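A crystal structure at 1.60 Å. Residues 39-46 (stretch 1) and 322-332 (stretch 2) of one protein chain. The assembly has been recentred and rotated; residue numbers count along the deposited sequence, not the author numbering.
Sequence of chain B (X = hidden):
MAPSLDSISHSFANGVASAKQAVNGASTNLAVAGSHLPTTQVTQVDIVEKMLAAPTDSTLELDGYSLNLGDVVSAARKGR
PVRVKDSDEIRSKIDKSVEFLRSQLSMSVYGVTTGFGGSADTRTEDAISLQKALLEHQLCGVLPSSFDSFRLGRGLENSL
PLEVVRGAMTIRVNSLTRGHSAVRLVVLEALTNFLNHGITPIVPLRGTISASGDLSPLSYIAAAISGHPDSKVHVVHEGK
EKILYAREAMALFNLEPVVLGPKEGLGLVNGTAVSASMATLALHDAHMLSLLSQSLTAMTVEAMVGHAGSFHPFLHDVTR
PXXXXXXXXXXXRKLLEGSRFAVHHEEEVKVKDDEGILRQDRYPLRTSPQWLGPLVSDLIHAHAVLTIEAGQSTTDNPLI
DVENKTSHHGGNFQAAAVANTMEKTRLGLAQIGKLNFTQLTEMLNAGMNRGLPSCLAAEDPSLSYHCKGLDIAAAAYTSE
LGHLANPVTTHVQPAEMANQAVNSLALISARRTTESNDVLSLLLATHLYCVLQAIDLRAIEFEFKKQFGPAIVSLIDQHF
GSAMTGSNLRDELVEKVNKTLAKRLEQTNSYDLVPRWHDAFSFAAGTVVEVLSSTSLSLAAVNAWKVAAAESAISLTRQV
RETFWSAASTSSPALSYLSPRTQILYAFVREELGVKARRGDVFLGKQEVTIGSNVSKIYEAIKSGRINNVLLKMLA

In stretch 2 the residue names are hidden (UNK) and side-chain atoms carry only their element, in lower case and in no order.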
# COMPACT_ATOMS: atom_id res chain seq x y z
N THR B 39 27.35 -6.91 11.32
CA THR B 39 28.59 -7.47 11.81
C THR B 39 29.04 -8.70 11.05
O THR B 39 28.24 -9.57 10.71
CB THR B 39 28.51 -7.83 13.34
OG1 THR B 39 29.76 -8.42 13.75
CG2 THR B 39 27.36 -8.80 13.68
N THR B 40 30.34 -8.76 10.82
CA THR B 40 30.95 -9.88 10.12
C THR B 40 31.07 -11.11 11.06
O THR B 40 31.41 -12.21 10.61
CB THR B 40 32.35 -9.49 9.62
OG1 THR B 40 33.09 -8.91 10.70
CG2 THR B 40 32.25 -8.50 8.39
N GLN B 41 30.80 -10.92 12.35
CA GLN B 41 31.00 -12.00 13.32
C GLN B 41 29.79 -12.95 13.45
O GLN B 41 29.82 -13.86 14.26
CB GLN B 41 31.40 -11.45 14.69
CG GLN B 41 32.18 -12.47 15.56
CD GLN B 41 33.26 -13.23 14.77
OE1 GLN B 41 34.28 -12.66 14.38
NE2 GLN B 41 33.02 -14.53 14.53
N VAL B 42 28.73 -12.76 12.66
CA VAL B 42 27.67 -13.77 12.62
C VAL B 42 27.04 -13.73 11.26
O VAL B 42 26.95 -12.67 10.65
CB VAL B 42 26.60 -13.53 13.65
CG1 VAL B 42 25.71 -12.31 13.27
CG2 VAL B 42 25.77 -14.82 13.87
N THR B 43 26.62 -14.88 10.77
CA THR B 43 26.05 -14.94 9.44
C THR B 43 24.74 -15.68 9.50
O THR B 43 24.45 -16.43 10.44
CB THR B 43 26.97 -15.67 8.45
OG1 THR B 43 27.12 -17.04 8.90
CG2 THR B 43 28.35 -14.99 8.36
N GLN B 44 23.98 -15.56 8.42
CA GLN B 44 22.72 -16.25 8.31
C GLN B 44 22.96 -17.75 8.28
O GLN B 44 22.24 -18.51 8.92
CB GLN B 44 21.97 -15.76 7.07
CG GLN B 44 20.62 -16.41 6.87
CD GLN B 44 19.82 -15.67 5.85
OE1 GLN B 44 20.31 -15.49 4.72
NE2 GLN B 44 18.59 -15.21 6.20
N VAL B 45 23.98 -18.20 7.55
CA VAL B 45 24.29 -19.62 7.58
C VAL B 45 24.59 -20.10 9.01
O VAL B 45 24.10 -21.19 9.38
CB VAL B 45 25.50 -19.97 6.63
CG1 VAL B 45 25.86 -21.46 6.79
CG2 VAL B 45 25.15 -19.68 5.16
N ASP B 46 25.38 -19.35 9.79
CA ASP B 46 25.64 -19.70 11.21
C ASP B 46 24.31 -19.87 12.00
O ASP B 46 24.13 -20.83 12.77
CB ASP B 46 26.43 -18.61 11.96
CG ASP B 46 27.87 -18.46 11.49
OD1 ASP B 46 28.40 -19.43 10.87
OD2 ASP B 46 28.46 -17.36 11.76
N UNK B 322 29.70 -3.61 3.51
CA UNK B 322 28.51 -3.89 4.26
C UNK B 322 28.60 -5.35 4.65
O UNK B 322 28.73 -6.23 3.78
n UNK B 322 26.47 -1.43 4.08
n UNK B 322 26.56 -0.32 2.24
c UNK B 322 26.97 -1.60 1.96
c UNK B 322 26.95 -2.29 3.12
c UNK B 322 26.25 -0.25 3.52
c UNK B 322 27.28 -3.70 3.41
N UNK B 323 28.56 -5.64 5.95
CA UNK B 323 28.77 -7.03 6.36
C UNK B 323 27.95 -8.09 5.65
O UNK B 323 28.48 -9.14 5.29
c UNK B 323 28.49 -7.00 7.86
c UNK B 323 28.95 -5.60 8.28
c UNK B 323 28.52 -4.72 7.11
N UNK B 324 26.67 -7.82 5.42
CA UNK B 324 25.81 -8.83 4.79
C UNK B 324 25.98 -8.85 3.29
O UNK B 324 25.67 -9.88 2.67
o UNK B 324 23.96 -7.29 4.87
c UNK B 324 24.34 -8.65 5.14
c UNK B 324 24.09 -9.03 6.62
N UNK B 325 26.49 -7.77 2.69
CA UNK B 325 26.87 -7.85 1.29
C UNK B 325 28.07 -8.80 1.13
O UNK B 325 28.13 -9.66 0.22
o UNK B 325 27.19 -4.12 -0.91
c UNK B 325 27.50 -6.48 -0.73
c UNK B 325 27.25 -6.48 0.77
n UNK B 325 28.80 -5.05 -2.20
c UNK B 325 27.83 -5.11 -1.26
N UNK B 326 29.06 -8.61 1.99
CA UNK B 326 30.23 -9.50 2.06
C UNK B 326 29.77 -10.94 2.23
O UNK B 326 30.25 -11.83 1.55
c UNK B 326 31.13 -9.08 3.20
c UNK B 326 32.50 -7.14 4.13
c UNK B 326 31.78 -7.71 2.92
c UNK B 326 32.17 -10.14 3.49
N UNK B 327 28.83 -11.14 3.14
CA UNK B 327 28.32 -12.46 3.43
C UNK B 327 27.72 -13.14 2.20
O UNK B 327 28.01 -14.29 1.90
c UNK B 327 27.30 -12.38 4.55
c UNK B 327 26.52 -13.63 4.80
o UNK B 327 24.63 -14.33 6.09
c UNK B 327 25.50 -13.47 5.97
o UNK B 327 25.63 -12.50 6.74
N UNK B 328 26.82 -12.43 1.54
CA UNK B 328 26.11 -13.01 0.40
C UNK B 328 27.10 -13.31 -0.77
O UNK B 328 27.08 -14.39 -1.38
c UNK B 328 23.89 -11.94 1.05
c UNK B 328 24.39 -12.58 -1.39
c UNK B 328 24.97 -12.09 -0.06
N UNK B 329 27.95 -12.36 -1.09
CA UNK B 329 28.97 -12.56 -2.14
C UNK B 329 29.84 -13.76 -1.82
O UNK B 329 30.15 -14.57 -2.68
c UNK B 329 29.80 -11.33 -2.30
N UNK B 330 30.20 -13.90 -0.55
CA UNK B 330 31.00 -15.04 -0.11
C UNK B 330 30.28 -16.36 -0.27
O UNK B 330 30.90 -17.37 -0.64
N UNK B 331 28.99 -16.41 0.07
CA UNK B 331 28.20 -17.64 -0.12
C UNK B 331 28.15 -18.01 -1.59
O UNK B 331 28.44 -19.14 -1.95
c UNK B 331 26.77 -17.47 0.39
c UNK B 331 26.67 -17.42 1.91
o UNK B 331 27.55 -17.90 2.62
n UNK B 331 25.50 -16.91 2.42
N UNK B 332 27.86 -17.04 -2.45
CA UNK B 332 27.75 -17.32 -3.88
C UNK B 332 29.14 -17.65 -4.46
O UNK B 332 29.29 -18.56 -5.28
c UNK B 332 25.00 -14.73 -4.57
c UNK B 332 27.07 -16.42 -6.12
c UNK B 332 25.62 -16.02 -4.11
c UNK B 332 27.05 -16.19 -4.64
O HOH W 1 22.89 -15.09 3.85
O HOH W 2 25.43 -16.68 5.42

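Position 322 carries one carbon and then a five-membered ring of three carbons and two nitrogens, an imidazole. Its CA-to-CB bond points away from stretch 1, and the side chain makes no contact with it. This is His-322, the N-cap of the helix that follows.

At position 323 three carbons close a ring onto the backbone N, which only proline does. CB points toward stretch 1 and lies 3.6 Å from Thr-39 N and 3.9 Å from Thr-40 N; the methyl Thr-40 CG2 is 4.1 Å from the same CB. Pro-323 opens the helix, where a residue lacking an amide hydrogen costs no helical bond.

Position 324 has one carbon bearing one oxygen and one carbon, the threonine pattern; Thr-324 points sideways and makes no contact. Position 325 has three carbons in a row, the third carrying one oxygen and one nitrogen. That terminal amide gives Gln-325, whose side chain is out of reach of stretch 1.

Four carbons at position 326 fork at the first, with one arm two carbons long. The end carbon of that longer arm only grazes Thr-40 CG2, at 4.5 Å. The fork identifies Ile-326, and the grazing atom is its CD1.

Position 327 shows three carbons, the third carrying two oxygens. One oxygen sits 2.7 Å from Gln-44 N and 3.6 Å from Thr-43 CB, so a carboxylate on an extended chain fits: Glu-327, with chi1 and chi2 both t. The oxygen is OE2, and the hydrogen bond from Gln-44 N is nearly straight, with an N-H...O angle of 163°.

Position 328 has one carbon carrying two others, hence Val-328, out of reach. Position 329 has a single carbon, Ala-329, also out of reach. Position 330 has no side-chain atoms and is Gly-330; an ideal CB there would meet nothing of stretch 1 within 5.5 Å.

At position 331 two carbons end in one oxygen and one nitrogen, a short amide on a side chain whose CA-to-CB bond points toward stretch 1. The nitrogen is 3.9 Å from Val-45 CG2, a packing distance. This is Asn-331, and the nitrogen is ND2. Position 332 repeats the four-carbon fork with one longer arm; Ile-332 is out of reach.

The contact buries 322 Å² in total. Positions 323, 327 and 331, spaced about one helical turn apart, point CA-to-CB toward stretch 1, as does Ile-326 beside them. Pro-323 supplies packing against the start of the Thr-39 to Val-42 turn. Glu-327 then meets the start of the other helix, where the first amides have no preceding turn to bond to. Thr-43 caps that helix through Asp-46 N to Thr-43 OG1, 3.0 Å, while Glu-327 OE2 takes the amide of Gln-44. Water extends the same carboxylate oxygen: water 1 donates to Gln-44 OE1 (2.8 Å) and to Glu-327 OE2 (2.9 Å). Water 2 donates to Glu-327 OE2 (2.6 Å) and accepts from Val-45 N and Asn-331 ND2 (3.0 Å each), joining the two helices where Val-45 N, 4.2 Å from OE2 of Glu-327, has no direct hydrogen bond to it.

Stretch 2, residues 322-332: HPTQIEVAGNI
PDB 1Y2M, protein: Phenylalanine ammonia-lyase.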